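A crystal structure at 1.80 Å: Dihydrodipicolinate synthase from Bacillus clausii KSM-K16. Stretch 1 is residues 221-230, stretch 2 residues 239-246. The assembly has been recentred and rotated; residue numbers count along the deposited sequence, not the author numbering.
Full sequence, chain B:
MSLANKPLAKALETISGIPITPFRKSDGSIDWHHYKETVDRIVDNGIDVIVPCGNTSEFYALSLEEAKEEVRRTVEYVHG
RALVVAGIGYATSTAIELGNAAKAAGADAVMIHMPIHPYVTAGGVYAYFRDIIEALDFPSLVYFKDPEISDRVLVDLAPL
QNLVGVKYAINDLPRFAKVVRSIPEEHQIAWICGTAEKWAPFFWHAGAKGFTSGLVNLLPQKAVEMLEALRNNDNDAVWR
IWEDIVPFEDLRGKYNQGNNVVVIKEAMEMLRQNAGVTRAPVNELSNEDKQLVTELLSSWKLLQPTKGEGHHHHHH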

ATOM      1  N   GLN B 221     -11.469  13.033  25.631  1.00 19.63           N
ATOM      2  CA  GLN B 221     -12.210  12.640  26.825  1.00 20.95           C
ATOM      3  C   GLN B 221     -13.190  11.493  26.558  1.00 20.45           C
ATOM      4  O   GLN B 221     -13.449  10.676  27.443  1.00 19.07           O
ATOM      5  CB  GLN B 221     -12.957  13.842  27.421  1.00 24.74           C
ATOM      6  CG  GLN B 221     -14.200  14.289  26.658  1.00 28.96           C
ATOM      7  CD  GLN B 221     -13.901  15.140  25.430  1.00 32.85           C
ATOM      8  OE1 GLN B 221     -14.822  15.555  24.723  1.00 36.35           O
ATOM      9  NE2 GLN B 221     -12.620  15.409  25.171  1.00 29.57           N
ATOM     10  N   LYS B 222     -13.737  11.428  25.346  1.00 19.15           N
ATOM     11  CA  LYS B 222     -14.670  10.353  25.009  1.00 19.42           C
ATOM     12  C   LYS B 222     -13.937   9.020  24.957  1.00 18.75           C
ATOM     13  O   LYS B 222     -14.464   7.994  25.391  1.00 18.09           O
ATOM     14  CB  LYS B 222     -15.347  10.615  23.662  1.00 20.48           C
ATOM     15  CG  LYS B 222     -16.395  11.713  23.693  1.00 23.61           C
ATOM     16  CD  LYS B 222     -17.111  11.833  22.355  1.00 25.23           C
ATOM     17  CE  LYS B 222     -18.200  12.901  22.405  1.00 26.53           C
ATOM     18  NZ  LYS B 222     -19.259  12.573  23.403  1.00 27.59           N
ATOM     19  N   ALA B 223     -12.719   9.039  24.420  1.00 17.49           N
ATOM     20  CA  ALA B 223     -11.914   7.832  24.327  1.00 17.15           C
ATOM     21  C   ALA B 223     -11.546   7.388  25.737  1.00 17.14           C
ATOM     22  O   ALA B 223     -11.603   6.200  26.062  1.00 16.00           O
ATOM     23  CB  ALA B 223     -10.651   8.103  23.511  1.00 16.85           C
ATOM     24  N   VAL B 224     -11.176   8.353  26.577  1.00 16.64           N
ATOM     25  CA  VAL B 224     -10.807   8.057  27.956  1.00 17.14           C
ATOM     26  C   VAL B 224     -11.984   7.446  28.711  1.00 16.59           C
ATOM     27  O   VAL B 224     -11.807   6.525  29.503  1.00 15.34           O
ATOM     28  CB  VAL B 224     -10.325   9.330  28.700  1.00 16.75           C
ATOM     29  CG1 VAL B 224     -10.114   9.024  30.179  1.00 17.60           C
ATOM     30  CG2 VAL B 224      -9.018   9.820  28.090  1.00 18.41           C
ATOM     31  N   GLU B 225     -13.186   7.958  28.464  1.00 17.64           N
ATOM     32  CA  GLU B 225     -14.370   7.431  29.133  1.00 19.72           C
ATOM     33  C   GLU B 225     -14.569   5.957  28.791  1.00 18.73           C
ATOM     34  O   GLU B 225     -14.923   5.159  29.660  1.00 17.07           O
ATOM     35  CB  GLU B 225     -15.620   8.216  28.725  1.00 22.84           C
ATOM     36  CG  GLU B 225     -15.561   9.700  29.039  1.00 30.42           C
ATOM     37  CD  GLU B 225     -16.841  10.424  28.659  1.00 34.72           C
ATOM     38  OE1 GLU B 225     -16.810  11.673  28.554  1.00 38.68           O
ATOM     39  OE2 GLU B 225     -17.877   9.747  28.474  1.00 35.28           O
ATOM     40  N   MET B 226     -14.340   5.594  27.528  1.00 16.93           N
ATOM     41  CA  MET B 226     -14.509   4.204  27.113  1.00 16.25           C
ATOM     42  C   MET B 226     -13.477   3.317  27.790  1.00 15.86           C
ATOM     43  O   MET B 226     -13.809   2.233  28.267  1.00 16.06           O
ATOM     44  CB  MET B 226     -14.389   4.048  25.587  1.00 14.54           C
ATOM     45  CG  MET B 226     -14.559   2.588  25.112  1.00 17.86           C
ATOM     46  SD  MET B 226     -14.581   2.314  23.301  1.00 11.62           S
ATOM     47  CE  MET B 226     -16.336   2.655  22.952  1.00 14.59           C
ATOM     48  N   LEU B 227     -12.225   3.771  27.826  1.00 14.84           N
ATOM     49  CA  LEU B 227     -11.160   2.988  28.446  1.00 16.63           C
ATOM     50  C   LEU B 227     -11.452   2.744  29.921  1.00 16.98           C
ATOM     51  O   LEU B 227     -11.303   1.630  30.414  1.00 15.86           O
ATOM     52  CB  LEU B 227      -9.809   3.701  28.322  1.00 15.73           C
ATOM     53  CG  LEU B 227      -8.626   2.965  28.969  1.00 17.87           C
ATOM     54  CD1 LEU B 227      -8.306   1.698  28.177  1.00 17.55           C
ATOM     55  CD2 LEU B 227      -7.406   3.878  29.017  1.00 18.97           C
ATOM     56  N   GLU B 228     -11.870   3.789  30.625  1.00 17.30           N
ATOM     57  CA  GLU B 228     -12.153   3.649  32.047  1.00 20.49           C
ATOM     58  C   GLU B 228     -13.342   2.723  32.296  1.00 19.51           C
ATOM     59  O   GLU B 228     -13.302   1.893  33.203  1.00 20.93           O
ATOM     60  CB  GLU B 228     -12.391   5.023  32.669  1.00 22.00           C
ATOM     61  CG  GLU B 228     -11.236   5.980  32.402  1.00 26.37           C
ATOM     62  CD  GLU B 228     -11.290   7.232  33.248  1.00 29.14           C
ATOM     63  OE1 GLU B 228     -12.384   7.819  33.373  1.00 31.29           O
ATOM     64  OE2 GLU B 228     -10.231   7.634  33.776  1.00 31.05           O
ATOM     65  N   ALA B 229     -14.387   2.855  31.483  1.00 19.03           N
ATOM     66  CA  ALA B 229     -15.569   2.011  31.625  1.00 18.82           C
ATOM     67  C   ALA B 229     -15.186   0.549  31.408  1.00 18.92           C
ATOM     68  O   ALA B 229     -15.609  -0.330  32.158  1.00 19.59           O
ATOM     69  CB  ALA B 229     -16.646   2.431  30.618  1.00 18.32           C
ATOM     70  N   LEU B 230     -14.381   0.293  30.381  1.00 17.37           N
ATOM     71  CA  LEU B 230     -13.948  -1.068  30.085  1.00 18.51           C
ATOM     72  C   LEU B 230     -13.118  -1.631  31.237  1.00 19.14           C
ATOM     73  O   LEU B 230     -13.324  -2.763  31.670  1.00 19.30           O
ATOM     74  CB  LEU B 230     -13.121  -1.095  28.793  1.00 16.83           C
ATOM     75  CG  LEU B 230     -13.886  -0.878  27.480  1.00 18.06           C
ATOM     76  CD1 LEU B 230     -12.907  -0.683  26.327  1.00 16.29           C
ATOM     77  CD2 LEU B 230     -14.786  -2.080  27.214  1.00 16.28           C
ATOM     78  N   TRP B 239     -21.445   0.368  26.830  1.00 17.05           N
ATOM     79  CA  TRP B 239     -22.398   0.402  25.728  1.00 18.87           C
ATOM     80  C   TRP B 239     -22.957   1.789  25.462  1.00 19.16           C
ATOM     81  O   TRP B 239     -23.236   2.142  24.317  1.00 18.87           O
ATOM     82  CB  TRP B 239     -23.527  -0.598  25.986  1.00 21.87           C
ATOM     83  CG  TRP B 239     -23.028  -2.009  26.011  1.00 25.92           C
ATOM     84  CD1 TRP B 239     -23.107  -2.890  27.049  1.00 26.65           C
ATOM     85  CD2 TRP B 239     -22.329  -2.688  24.959  1.00 28.09           C
ATOM     86  NE1 TRP B 239     -22.497  -4.075  26.713  1.00 27.07           N
ATOM     87  CE2 TRP B 239     -22.012  -3.980  25.435  1.00 28.69           C
ATOM     88  CE3 TRP B 239     -21.940  -2.332  23.661  1.00 28.46           C
ATOM     89  CZ2 TRP B 239     -21.319  -4.917  24.658  1.00 30.11           C
ATOM     90  CZ3 TRP B 239     -21.251  -3.264  22.887  1.00 30.70           C
ATOM     91  CH2 TRP B 239     -20.949  -4.541  23.390  1.00 30.93           C
ATOM     92  N   ARG B 240     -23.115   2.581  26.516  1.00 18.65           N
ATOM     93  CA  ARG B 240     -23.627   3.934  26.355  1.00 18.69           C
ATOM     94  C   ARG B 240     -22.619   4.766  25.568  1.00 17.67           C
ATOM     95  O   ARG B 240     -22.978   5.452  24.612  1.00 16.65           O
ATOM     96  CB  ARG B 240     -23.869   4.571  27.724  1.00 23.06           C
ATOM     97  CG  ARG B 240     -24.413   5.993  27.668  1.00 29.47           C
ATOM     98  CD  ARG B 240     -23.525   6.931  28.462  1.00 34.26           C
ATOM     99  NE  ARG B 240     -23.306   6.443  29.822  1.00 37.18           N
ATOM    100  CZ  ARG B 240     -22.259   6.774  30.570  1.00 38.45           C
ATOM    101  NH1 ARG B 240     -21.333   7.591  30.087  1.00 39.41           N
ATOM    102  NH2 ARG B 240     -22.133   6.284  31.797  1.00 39.85           N
ATOM    103  N   ILE B 241     -21.357   4.702  25.981  1.00 15.20           N
ATOM    104  CA  ILE B 241     -20.290   5.444  25.314  1.00 15.91           C
ATOM    105  C   ILE B 241     -20.120   4.916  23.890  1.00 15.49           C
ATOM    106  O   ILE B 241     -19.938   5.687  22.945  1.00 15.20           O
ATOM    107  CB  ILE B 241     -18.956   5.291  26.076  1.00 17.26           C
ATOM    108  CG1 ILE B 241     -19.137   5.736  27.529  1.00 20.84           C
ATOM    109  CG2 ILE B 241     -17.872   6.121  25.405  1.00 19.27           C
ATOM    110  CD1 ILE B 241     -17.955   5.403  28.428  1.00 22.87           C
ATOM    111  N   TRP B 242     -20.179   3.598  23.745  1.00 14.50           N
ATOM    112  CA  TRP B 242     -20.046   2.964  22.435  1.00 15.13           C
ATOM    113  C   TRP B 242     -21.108   3.479  21.456  1.00 15.13           C
ATOM    114  O   TRP B 242     -20.778   3.935  20.360  1.00 15.22           O
ATOM    115  CB  TRP B 242     -20.162   1.445  22.577  1.00 15.02           C
ATOM    116  CG  TRP B 242     -20.075   0.706  21.280  1.00 14.07           C
ATOM    117  CD1 TRP B 242     -18.951   0.478  20.535  1.00 14.54           C
ATOM    118  CD2 TRP B 242     -21.159   0.091  20.572  1.00 13.82           C
ATOM    119  NE1 TRP B 242     -19.271  -0.246  19.405  1.00 13.74           N
ATOM    120  CE2 TRP B 242     -20.620  -0.494  19.405  1.00 14.49           C
ATOM    121  CE3 TRP B 242     -22.534  -0.019  20.813  1.00 13.90           C
ATOM    122  CZ2 TRP B 242     -21.411  -1.182  18.479  1.00 14.91           C
ATOM    123  CZ3 TRP B 242     -23.321  -0.704  19.891  1.00 16.45           C
ATOM    124  CH2 TRP B 242     -22.754  -1.277  18.738  1.00 16.02           C
ATOM    125  N   GLU B 243     -22.378   3.410  21.846  1.00 16.06           N
ATOM    126  CA  GLU B 243     -23.457   3.876  20.973  1.00 17.48           C
ATOM    127  C   GLU B 243     -23.263   5.341  20.603  1.00 17.84           C
ATOM    128  O   GLU B 243     -23.601   5.765  19.499  1.00 17.94           O
ATOM    129  CB  GLU B 243     -24.820   3.720  21.652  1.00 19.42           C
ATOM    130  CG  GLU B 243     -25.273   2.289  21.845  1.00 23.23           C
ATOM    131  CD  GLU B 243     -26.737   2.202  22.218  1.00 24.09           C
ATOM    132  OE1 GLU B 243     -27.588   2.481  21.350  1.00 26.92           O
ATOM    133  OE2 GLU B 243     -27.033   1.864  23.377  1.00 27.77           O
ATOM    134  N   ASP B 244     -22.712   6.102  21.540  1.00 18.62           N
ATOM    135  CA  ASP B 244     -22.461   7.528  21.353  1.00 19.95           C
ATOM    136  C   ASP B 244     -21.387   7.800  20.297  1.00 19.61           C
ATOM    137  O   ASP B 244     -21.482   8.765  19.541  1.00 18.53           O
ATOM    138  CB  ASP B 244     -22.027   8.141  22.694  1.00 21.88           C
ATOM    139  CG  ASP B 244     -21.911   9.653  22.647  1.00 25.04           C
ATOM    140  OD1 ASP B 244     -22.926  10.322  22.368  1.00 24.42           O
ATOM    141  OD2 ASP B 244     -20.802  10.175  22.898  1.00 26.78           O
ATOM    142  N   ILE B 245     -20.374   6.939  20.241  1.00 18.67           N
ATOM    143  CA  ILE B 245     -19.263   7.117  19.304  1.00 18.96           C
ATOM    144  C   ILE B 245     -19.382   6.416  17.946  1.00 19.40           C
ATOM    145  O   ILE B 245     -18.817   6.885  16.958  1.00 17.92           O
ATOM    146  CB  ILE B 245     -17.934   6.677  19.969  1.00 19.28           C
ATOM    147  CG1 ILE B 245     -17.684   7.513  21.229  1.00 21.21           C
ATOM    148  CG2 ILE B 245     -16.770   6.849  19.004  1.00 21.57           C
ATOM    149  CD1 ILE B 245     -16.530   7.010  22.085  1.00 22.21           C
ATOM    150  N   VAL B 246     -20.118   5.309  17.887  1.00 18.84           N
ATOM    151  CA  VAL B 246     -20.245   4.552  16.639  1.00 19.87           C
ATOM    152  C   VAL B 246     -20.578   5.336  15.363  1.00 18.96           C
ATOM    153  O   VAL B 246     -19.936   5.139  14.329  1.00 19.50           O
ATOM    154  CB  VAL B 246     -21.265   3.399  16.786  1.00 20.65           C
ATOM    155  CG1 VAL B 246     -21.481   2.719  15.434  1.00 24.36           C
ATOM    156  CG2 VAL B 246     -20.746   2.382  17.786  1.00 22.70           C
TER

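The strongest polar link between the two stretches is a salt bridge: Lys222 NZ donates a hydrogen bond to Asp244 OD2 at 2.9 Å, so charge attraction and hydrogen bonding act together. The lysine's CA-to-CB bond points sideways, yet its long aliphatic chain (chi1 m, chi2 and chi3 t, chi4 m) carries the ammonium across to the short aspartate, whose own CA-to-CB bond points toward the first helix. A second pair of opposite charges is looser. Glu225 OE2 lies 4.4 Å from Arg240 NH1, near the plane of the guanidinium at its edge, too far for a salt bridge but close enough for mild electrostatic attraction.

These charged pairs accompany an apolar contact between two helices that run roughly antiparallel, their N-to-C directions 149° apart and their axes approaching to 9.5 Å. Each helix satisfies its backbone largely through i to i+4 hydrogen bonds, as in Ala229 N to Glu225 O, and no backbone hydrogen bond crosses between them, so at least one side chain takes part in each close contact. The backbones come nearest at Met226 and Ile241, with CA atoms 6.2 Å apart.

Ile241 is the knob of the interface, seated among Lys222, Glu225, Met226 and Ala229. Its branched side chain fills this hollow on two fronts: CG2 lies 4.1 Å from Met226 CB, while CD1 reaches 3.9 Å from Ala229 CB and 3.3 Å from Glu225 O. Alanine suits its position because its small methyl packs against the isoleucine while taking up little room.

Met226, flexible and unbranched, extends with chi1 and chi2 both t, then turns at chi3 (m). Its CE rests 4.0 Å from Trp242 CB, near the plane of the indole at its edge, and 4.4 Å from Ile245 CD1. Ile245 extends the apolar surface to Lys222, its CD1 4.1 Å from Lys222 CB, so the lysine contributes aliphatic packing as well as charge.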